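Local coordinates for C2 domain protein (PDB 3W56) that binds calcium ions in the loops at one end of a C2 domain and probably attaches to phospholipid membranes, at residues G44-F49 / P67-E72; T58-N63 / H89-F94; H113-Y116 / T122-Y125. One frame throughout, in Å; residues are numbered along the deposited sequence.

Contact 1: G44-F49 / P67-E72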
loop_
_atom_site.group_PDB
_atom_site.type_symbol
_atom_site.label_atom_id
_atom_site.label_comp_id
_atom_site.label_asym_id
_atom_site.label_seq_id
_atom_site.Cartn_x
_atom_site.Cartn_y
_atom_site.Cartn_z
ATOM N N GLY A 44 -0.716 6.744 9.959
ATOM C CA GLY A 44 -0.313 5.961 8.810
ATOM C C GLY A 44 -0.784 6.472 7.476
ATOM O O GLY A 44 -1.840 7.086 7.310
ATOM N N TYR A 45 0.019 6.165 6.476
ATOM C CA TYR A 45 -0.341 6.304 5.109
ATOM C C TYR A 45 0.447 5.310 4.302
ATOM O O TYR A 45 1.469 4.741 4.762
ATOM C CB TYR A 45 -0.180 7.788 4.578
ATOM C CG TYR A 45 1.266 8.286 4.435
ATOM C CD1 TYR A 45 1.850 8.362 3.193
ATOM C CD2 TYR A 45 1.979 8.676 5.533
ATOM C CE1 TYR A 45 3.190 8.799 3.036
ATOM C CE2 TYR A 45 3.275 9.152 5.413
ATOM C CZ TYR A 45 3.863 9.198 4.164
ATOM O OH TYR A 45 5.162 9.674 3.982
ATOM N N VAL A 46 -0.006 5.087 3.077
ATOM C CA VAL A 46 0.585 4.107 2.156
ATOM C C VAL A 46 1.056 4.707 0.846
ATOM O O VAL A 46 0.333 5.474 0.183
ATOM C CB VAL A 46 -0.438 2.970 1.863
ATOM C CG1 VAL A 46 0.203 1.846 1.093
ATOM C CG2 VAL A 46 -1.027 2.476 3.199
ATOM N N LYS A 47 2.284 4.358 0.463
ATOM C CA LYS A 47 2.833 4.807 -0.821
ATOM C C LYS A 47 2.757 3.653 -1.764
ATOM O O LYS A 47 3.036 2.485 -1.378
ATOM C CB LYS A 47 4.289 5.237 -0.689
ATOM C CG LYS A 47 4.564 6.490 0.137
ATOM C CD LYS A 47 5.976 7.049 -0.306
ATOM C CE LYS A 47 6.526 7.950 0.770
ATOM N NZ LYS A 47 7.973 8.317 0.481
ATOM N N VAL A 48 2.408 3.930 -3.007
ATOM C CA VAL A 48 2.081 2.927 -4.022
ATOM C C VAL A 48 2.851 3.202 -5.285
ATOM O O VAL A 48 2.726 4.303 -5.920
ATOM C CB VAL A 48 0.584 2.934 -4.416
ATOM C CG1 VAL A 48 0.238 1.837 -5.363
ATOM C CG2 VAL A 48 -0.263 2.801 -3.144
ATOM N N PHE A 49 3.633 2.197 -5.647
ATOM C CA PHE A 49 4.385 2.215 -6.907
ATOM C C PHE A 49 4.011 1.008 -7.742
ATOM O O PHE A 49 3.798 -0.105 -7.230
ATOM C CB PHE A 49 5.898 2.159 -6.637
ATOM C CG PHE A 49 6.384 3.220 -5.683
ATOM C CD1 PHE A 49 6.921 4.411 -6.154
ATOM C CD2 PHE A 49 6.261 3.027 -4.313
ATOM C CE1 PHE A 49 7.366 5.389 -5.241
ATOM C CE2 PHE A 49 6.713 3.962 -3.384
ATOM C CZ PHE A 49 7.262 5.175 -3.861
ATOM N N PRO A 67 -5.911 1.442 10.803
ATOM C CA PRO A 67 -6.602 2.270 9.804
ATOM C C PRO A 67 -7.114 1.405 8.636
ATOM O O PRO A 67 -6.567 0.358 8.282
ATOM C CB PRO A 67 -5.474 3.198 9.312
ATOM C CG PRO A 67 -4.221 2.421 9.522
ATOM C CD PRO A 67 -4.446 1.655 10.768
ATOM N N TRP A 68 -8.163 1.876 7.960
ATOM C CA TRP A 68 -8.353 1.424 6.571
ATOM C C TRP A 68 -8.479 2.686 5.765
ATOM O O TRP A 68 -8.853 3.690 6.335
ATOM C CB TRP A 68 -9.601 0.518 6.417
ATOM C CG TRP A 68 -10.954 1.174 6.681
ATOM C CD1 TRP A 68 -11.582 1.378 7.901
ATOM C CD2 TRP A 68 -11.838 1.751 5.673
ATOM N NE1 TRP A 68 -12.805 2.012 7.702
ATOM C CE2 TRP A 68 -12.988 2.222 6.357
ATOM C CE3 TRP A 68 -11.787 1.833 4.286
ATOM C CZ2 TRP A 68 -14.059 2.809 5.691
ATOM C CZ3 TRP A 68 -12.829 2.437 3.609
ATOM C CH2 TRP A 68 -13.987 2.892 4.319
ATOM N N TRP A 69 -8.072 2.618 4.512
ATOM C CA TRP A 69 -8.178 3.787 3.604
ATOM C C TRP A 69 -9.208 3.557 2.538
ATOM O O TRP A 69 -9.402 2.425 1.965
ATOM C CB TRP A 69 -6.825 4.051 2.945
ATOM C CG TRP A 69 -5.756 4.455 3.945
ATOM C CD1 TRP A 69 -5.467 5.730 4.356
ATOM C CD2 TRP A 69 -4.887 3.589 4.682
ATOM N NE1 TRP A 69 -4.443 5.712 5.268
ATOM C CE2 TRP A 69 -4.051 4.424 5.498
ATOM C CE3 TRP A 69 -4.707 2.210 4.725
ATOM C CZ2 TRP A 69 -3.076 3.915 6.337
ATOM C CZ3 TRP A 69 -3.671 1.707 5.535
ATOM C CH2 TRP A 69 -2.874 2.569 6.327
ATOM N N THR A 70 -9.865 4.673 2.164
ATOM C CA THR A 70 -10.869 4.623 1.077
ATOM C C THR A 70 -10.205 4.631 -0.334
ATOM O O THR A 70 -10.778 4.108 -1.283
ATOM C CB THR A 70 -11.799 5.901 1.089
ATOM O OG1 THR A 70 -10.994 7.081 1.066
ATOM C CG2 THR A 70 -12.595 5.940 2.349
ATOM N N GLU A 71 -8.996 5.150 -0.332
ATOM C CA GLU A 71 -8.234 5.311 -1.569
ATOM C C GLU A 71 -8.038 4.045 -2.353
ATOM O O GLU A 71 -7.767 2.947 -1.808
ATOM C CB GLU A 71 -6.954 6.102 -1.419
ATOM C CG GLU A 71 -7.091 7.488 -0.935
ATOM C CD GLU A 71 -7.091 7.665 0.559
ATOM O OE1 GLU A 71 -7.339 6.716 1.384
ATOM O OE2 GLU A 71 -6.811 8.805 0.942
ATOM N N GLU A 72 -8.240 4.154 -3.647
ATOM C CA GLU A 72 -7.905 3.143 -4.591
ATOM C C GLU A 72 -6.942 3.796 -5.596
ATOM O O GLU A 72 -6.953 5.052 -5.777
ATOM C CB GLU A 72 -9.132 2.552 -5.227
ATOM C CG GLU A 72 -10.227 2.254 -4.178
ATOM C CD GLU A 72 -11.346 1.435 -4.733
ATOM O OE1 GLU A 72 -12.064 0.903 -3.837
ATOM O OE2 GLU A 72 -11.477 1.334 -5.997
#

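Contact 2: T58-N63 / H89-F94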
loop_
_atom_site.group_PDB
_atom_site.type_symbol
_atom_site.label_atom_id
_atom_site.label_comp_id
_atom_site.label_asym_id
_atom_site.label_seq_id
_atom_site.Cartn_x
_atom_site.Cartn_y
_atom_site.Cartn_z
ATOM N N THR A 58 -1.939 7.225 -0.148
ATOM C CA THR A 58 -3.109 7.596 0.615
ATOM C C THR A 58 -2.958 8.872 1.442
ATOM O O THR A 58 -1.861 9.286 1.791
ATOM C CB THR A 58 -3.509 6.504 1.631
ATOM O OG1 THR A 58 -2.548 6.380 2.708
ATOM C CG2 THR A 58 -3.646 5.139 0.925
ATOM N N SER A 59 -4.116 9.388 1.848
ATOM C CA SER A 59 -4.197 10.311 2.963
ATOM C C SER A 59 -3.697 9.679 4.274
ATOM O O SER A 59 -3.540 8.452 4.417
ATOM C CB SER A 59 -5.637 10.883 3.088
ATOM O OG SER A 59 -6.569 9.863 3.533
ATOM N N VAL A 60 -3.333 10.535 5.215
ATOM C CA VAL A 60 -2.919 10.138 6.535
ATOM C C VAL A 60 -4.141 9.818 7.381
ATOM O O VAL A 60 -5.137 10.584 7.465
ATOM C CB VAL A 60 -2.062 11.210 7.219
ATOM C CG1 VAL A 60 -1.694 10.732 8.607
ATOM C CG2 VAL A 60 -0.855 11.497 6.354
ATOM N N ASN A 61 -4.108 8.608 7.908
ATOM C CA ASN A 61 -5.137 8.188 8.851
ATOM C C ASN A 61 -4.592 8.377 10.268
ATOM O O ASN A 61 -3.859 7.541 10.834
ATOM C CB ASN A 61 -5.639 6.776 8.504
ATOM C CG ASN A 61 -6.957 6.393 9.211
ATOM O OD1 ASN A 61 -7.130 6.638 10.410
ATOM N ND2 ASN A 61 -7.834 5.689 8.494
ATOM N N HIS A 62 -4.958 9.538 10.821
ATOM C CA HIS A 62 -4.368 10.031 12.066
ATOM C C HIS A 62 -4.721 9.264 13.329
ATOM O O HIS A 62 -5.877 8.843 13.501
ATOM C CB HIS A 62 -4.771 11.494 12.259
ATOM C CG HIS A 62 -4.100 12.436 11.307
ATOM N ND1 HIS A 62 -4.741 12.982 10.212
ATOM C CD2 HIS A 62 -2.819 12.881 11.251
ATOM C CE1 HIS A 62 -3.900 13.762 9.558
ATOM N NE2 HIS A 62 -2.725 13.711 10.161
ATOM N N ASN A 63 -3.724 9.061 14.198
ATOM C CA ASN A 63 -3.974 8.507 15.533
ATOM C C ASN A 63 -4.773 7.223 15.440
ATOM O O ASN A 63 -5.806 7.068 16.094
ATOM C CB ASN A 63 -4.737 9.547 16.371
ATOM C CG ASN A 63 -4.965 9.097 17.805
ATOM O OD1 ASN A 63 -4.038 8.629 18.466
ATOM N ND2 ASN A 63 -6.216 9.228 18.295
ATOM N N HIS A 89 4.034 4.227 5.790
ATOM C CA HIS A 89 4.791 5.252 6.549
ATOM C C HIS A 89 4.006 5.836 7.682
ATOM O O HIS A 89 2.773 5.825 7.706
ATOM C CB HIS A 89 5.200 6.416 5.666
ATOM C CG HIS A 89 6.117 6.037 4.567
ATOM N ND1 HIS A 89 7.472 6.346 4.577
ATOM C CD2 HIS A 89 5.888 5.392 3.402
ATOM C CE1 HIS A 89 8.025 5.893 3.467
ATOM N NE2 HIS A 89 7.082 5.317 2.729
ATOM N N ASP A 90 4.742 6.373 8.632
ATOM C CA ASP A 90 4.170 7.043 9.785
ATOM C C ASP A 90 4.513 8.490 9.634
ATOM O O ASP A 90 5.699 8.842 9.578
ATOM C CB ASP A 90 4.802 6.427 11.007
ATOM C CG ASP A 90 4.254 6.977 12.306
ATOM O OD1 ASP A 90 3.413 7.940 12.284
ATOM O OD2 ASP A 90 4.671 6.421 13.356
ATOM N N GLU A 91 3.502 9.340 9.475
ATOM C CA GLU A 91 3.808 10.745 9.168
ATOM C C GLU A 91 4.190 11.512 10.416
ATOM O O GLU A 91 3.556 11.401 11.463
ATOM C CB GLU A 91 2.615 11.437 8.504
ATOM C CG GLU A 91 2.847 12.933 8.295
ATOM C CD GLU A 91 1.584 13.671 7.944
ATOM O OE1 GLU A 91 1.464 14.108 6.766
ATOM O OE2 GLU A 91 0.701 13.811 8.845
ATOM N N ASP A 92 5.231 12.334 10.292
ATOM C CA ASP A 92 5.553 13.231 11.374
ATOM C C ASP A 92 5.983 14.564 10.800
ATOM O O ASP A 92 6.167 14.677 9.606
ATOM C CB ASP A 92 6.617 12.643 12.283
ATOM C CG ASP A 92 6.532 13.195 13.683
ATOM O OD1 ASP A 92 5.693 14.113 13.900
ATOM O OD2 ASP A 92 7.302 12.713 14.549
ATOM N N THR A 93 6.133 15.558 11.674
ATOM C CA THR A 93 6.344 16.939 11.254
ATOM C C THR A 93 7.513 17.109 10.316
ATOM O O THR A 93 7.380 17.762 9.257
ATOM C CB THR A 93 6.576 17.870 12.437
ATOM O OG1 THR A 93 5.472 17.756 13.353
ATOM C CG2 THR A 93 6.710 19.323 11.905
ATOM N N PHE A 94 8.647 16.497 10.662
ATOM C CA PHE A 94 9.873 16.768 9.908
ATOM C C PHE A 94 10.338 15.641 9.028
ATOM O O PHE A 94 10.883 15.861 7.950
ATOM C CB PHE A 94 11.000 17.225 10.832
ATOM C CG PHE A 94 10.606 18.326 11.745
ATOM C CD1 PHE A 94 10.541 19.651 11.288
ATOM C CD2 PHE A 94 10.268 18.049 13.063
ATOM C CE1 PHE A 94 10.150 20.669 12.142
ATOM C CE2 PHE A 94 9.870 19.072 13.932
ATOM C CZ PHE A 94 9.829 20.390 13.467
#

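Contact 3: H113-Y116 / T122-Y125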
loop_
_atom_site.group_PDB
_atom_site.type_symbol
_atom_site.label_atom_id
_atom_site.label_comp_id
_atom_site.label_asym_id
_atom_site.label_seq_id
_atom_site.Cartn_x
_atom_site.Cartn_y
_atom_site.Cartn_z
ATOM N N HIS A 113 -3.785 -10.089 -0.569
ATOM C CA HIS A 113 -2.456 -10.269 0.003
ATOM C C HIS A 113 -2.226 -9.622 1.344
ATOM O O HIS A 113 -2.948 -8.724 1.775
ATOM C CB HIS A 113 -1.355 -9.756 -0.977
ATOM C CG HIS A 113 -1.211 -10.592 -2.216
ATOM N ND1 HIS A 113 -0.718 -11.888 -2.168
ATOM C CD2 HIS A 113 -1.488 -10.340 -3.523
ATOM C CE1 HIS A 113 -0.723 -12.393 -3.391
ATOM N NE2 HIS A 113 -1.182 -11.471 -4.231
ATOM N N ASP A 114 -1.209 -10.136 2.046
ATOM C CA ASP A 114 -0.742 -9.563 3.289
ATOM C C ASP A 114 0.671 -9.065 3.137
ATOM O O ASP A 114 1.532 -9.708 2.466
ATOM C CB ASP A 114 -0.710 -10.636 4.394
ATOM C CG ASP A 114 -2.046 -11.342 4.541
ATOM O OD1 ASP A 114 -2.040 -12.564 4.738
ATOM O OD2 ASP A 114 -3.123 -10.701 4.470
ATOM N N CYS A 115 0.934 -7.933 3.768
ATOM C CA CYS A 115 2.270 -7.382 3.788
ATOM C C CYS A 115 2.738 -7.150 5.250
ATOM O O CYS A 115 2.171 -6.348 6.020
ATOM C CB CYS A 115 2.263 -6.109 2.949
ATOM S SG CYS A 115 3.713 -5.211 3.247
ATOM N N TYR A 116 3.783 -7.864 5.703
ATOM C CA TYR A 116 4.162 -7.700 7.069
ATOM C C TYR A 116 5.108 -6.538 7.268
ATOM O O TYR A 116 6.100 -6.374 6.535
ATOM C CB TYR A 116 4.821 -9.038 7.536
ATOM C CG TYR A 116 3.922 -10.217 7.205
ATOM C CD1 TYR A 116 2.814 -10.514 8.011
ATOM C CD2 TYR A 116 4.108 -11.001 6.040
ATOM C CE1 TYR A 116 1.913 -11.522 7.675
ATOM C CE2 TYR A 116 3.188 -12.043 5.689
ATOM C CZ TYR A 116 2.117 -12.282 6.539
ATOM O OH TYR A 116 1.192 -13.245 6.340
ATOM N N THR A 122 0.337 -5.593 10.080
ATOM C CA THR A 122 0.151 -6.198 8.765
ATOM C C THR A 122 -0.707 -5.280 7.910
ATOM O O THR A 122 -1.781 -4.857 8.335
ATOM C CB THR A 122 -0.558 -7.570 8.866
ATOM O OG1 THR A 122 0.204 -8.385 9.780
ATOM C CG2 THR A 122 -0.614 -8.283 7.490
ATOM N N LEU A 123 -0.227 -5.051 6.701
ATOM C CA LEU A 123 -1.031 -4.291 5.723
ATOM C C LEU A 123 -1.699 -5.377 4.867
ATOM O O LEU A 123 -1.019 -6.284 4.295
ATOM C CB LEU A 123 -0.079 -3.520 4.804
ATOM C CG LEU A 123 -0.740 -2.870 3.569
ATOM C CD1 LEU A 123 -1.740 -1.676 3.854
ATOM C CD2 LEU A 123 0.399 -2.350 2.594
ATOM N N HIS A 124 -3.022 -5.294 4.702
ATOM C CA HIS A 124 -3.758 -6.188 3.827
ATOM C C HIS A 124 -4.243 -5.378 2.649
ATOM O O HIS A 124 -4.507 -4.196 2.807
ATOM C CB HIS A 124 -5.000 -6.750 4.551
ATOM C CG HIS A 124 -4.699 -7.413 5.860
ATOM N ND1 HIS A 124 -4.155 -8.672 5.915
ATOM C CD2 HIS A 124 -4.865 -7.008 7.145
ATOM C CE1 HIS A 124 -3.967 -9.018 7.181
ATOM N NE2 HIS A 124 -4.396 -8.038 7.951
ATOM N N TYR A 125 -4.261 -5.983 1.494
ATOM C CA TYR A 125 -4.652 -5.231 0.287
ATOM C C TYR A 125 -5.116 -6.205 -0.753
ATOM O O TYR A 125 -4.902 -7.434 -0.689
ATOM C CB TYR A 125 -3.468 -4.409 -0.213
ATOM C CG TYR A 125 -2.272 -5.237 -0.661
ATOM C CD1 TYR A 125 -2.092 -5.525 -2.045
ATOM C CD2 TYR A 125 -1.322 -5.706 0.250
ATOM C CE1 TYR A 125 -0.995 -6.215 -2.495
ATOM C CE2 TYR A 125 -0.182 -6.440 -0.203
ATOM C CZ TYR A 125 -0.040 -6.691 -1.593
ATOM O OH TYR A 125 1.061 -7.381 -2.101
HETATM O O HOH W 1 2.653 -8.421 0.034
#

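Contact 1: G44-F49 / P67-E72
Val46 lays its CG2 methyl over one face of the Trp69 indole. This is a CH-pi contact: CG2 of Val46 is 3.7 Å from the centroid of the six-membered ring of Trp69, and only 17° off the ring normal. The nearest ring atoms are on the outer rim, with Val46 CG2 3.6 Å from Trp69 CZ3. CG1 of Val46 is anti to its own backbone N (chi1 -171°), and CG2, beside that N, is the branch that lies on the ring. The opposite face of the indole is met near its rim by Pro67 CB.

One backbone oxygen meets the ring at its edge. Gly44 O lies in the indole plane, 3.5 Å from Trp69 CZ2. This is a van der Waals contact; the same oxygen pairs with the backbone of Asn61. Trp69 NE1 makes a weak hydrogen bond to Ser59 O, so the buried indole N-H has a partner.

Trp69 also touches Val31 of strand 22-32. The loop before strand 73-78 thus sends a tryptophan between the two antiparallel sheets, into the hydrophobic core of the C2 beta-sandwich.

Contact 2: T58-N63 / H89-F94
Val60 and His62 meet the carboxylate of Glu91 at the calcium-binding end of the C2 beta-sandwich. In other structures of this protein Asn63, Asp90, Glu91 and Asp92 bind calcium. No calcium is bound to this chain.

The main contact is between a methyl and a carboxylate. Val60 CG2 sits over the face of the Glu91 carboxylate, 3.5 Å from Glu91 OE1 and 3.6 Å from Glu91 CD. The two side chains cross at about a right angle. Glu91 reaches over with an extended chain: CG is anti to the backbone N (chi1 174°), and the chain stays stretched to CD. Both Val60 and Glu91 also touch Tyr45 of strand 44-50.

The polar approach is looser. His62 NE2 is 3.7 Å from Glu91 OE2, too long for a direct hydrogen bond. The ring and carboxylate planes are 44° apart. Val60 CG1 lies over one face of the His62 imidazole, near its rim. Val60 therefore uses one methyl on the carboxylate and the other on the histidine ring.

Hydrogen bonds also run within the two loops and to their neighbours. Thr58 OG1 donates to Ser59 O at 2.9 Å. Asp43, itself a calcium ligand in other structures, joins the loops: its OD1 accepts from Asn63 N, and its own N is bonded to Asp90 OD1. Asp92 N is bonded to Asp96 OD1. Just after it the backbone turns at Thr93, where Thr93 N donates to Asp92 OD1 at 2.7 Å. The donor comes from above the carboxylate, 42° out of its plane.

Contact 3: H113-Y116 / T122-Y125
Tyr125 turns one ring face to His113 CB, which lies 3.8 Å from the centroid of the Tyr125 ring in a CH-pi contact. The two residues are opposite each other in the antiparallel beta hairpin of strands 109-116 and 122-130, at one edge of a sheet of the C2 sandwich. CG of Tyr125 stands between its backbone N and carbonyl carbon (chi1 63°), which lays the ring alongside the partner strand. There its CE2 edge reaches Cys115 CB at 4.0 Å.

Backbone bonds join the strands at two hydrogen-bonded pairs. His113 N donates to Tyr125 O at 2.9 Å, and Tyr125 N donates back to His113 O. Cys115 and Leu123 are bonded in the same two-way fashion. Their side chains share the inward face with Tyr125, and Cys115 is tied by a disulfide to Cys102 of the other sheet.

Tyr125 OH is hydrogen-bonded to Arg104 NE and to a water that donates to Asp114 O. With an alanine here the ring and hydroxyl are gone, which is likely to leave His113 CB without the face it rests on and Arg104 NE and the water without this partner.

Asp114 and His124 form a non-hydrogen-bonded pair on the other face. Their side chains make the bond instead: His124 ND1 donates in its ring plane to Asp114 OD2 at 2.7 Å, meeting the carboxylate from 40° above its plane.

In the fold
From the N terminus, strand 22-32 comes before all three contacts. Contact 1 opens on strand 44-50 and closes in the loop before strand 73-78, spanning the edge strand 53-57. Contact 2 starts inside that span, at 58-63, and closes only at 89-94, so contacts 1 and 2 cross. They touch through the 58-63 loop, which ties the core tryptophan to the calcium-binding end. Contact 3 follows in series and closes a local hairpin in the other sheet. Leu123 CD1 of that hairpin packs near Val46 and Trp69 of contact 1, across the sandwich core. Contacts 2 and 3 do not touch; their nearest atoms are about 8 Å apart.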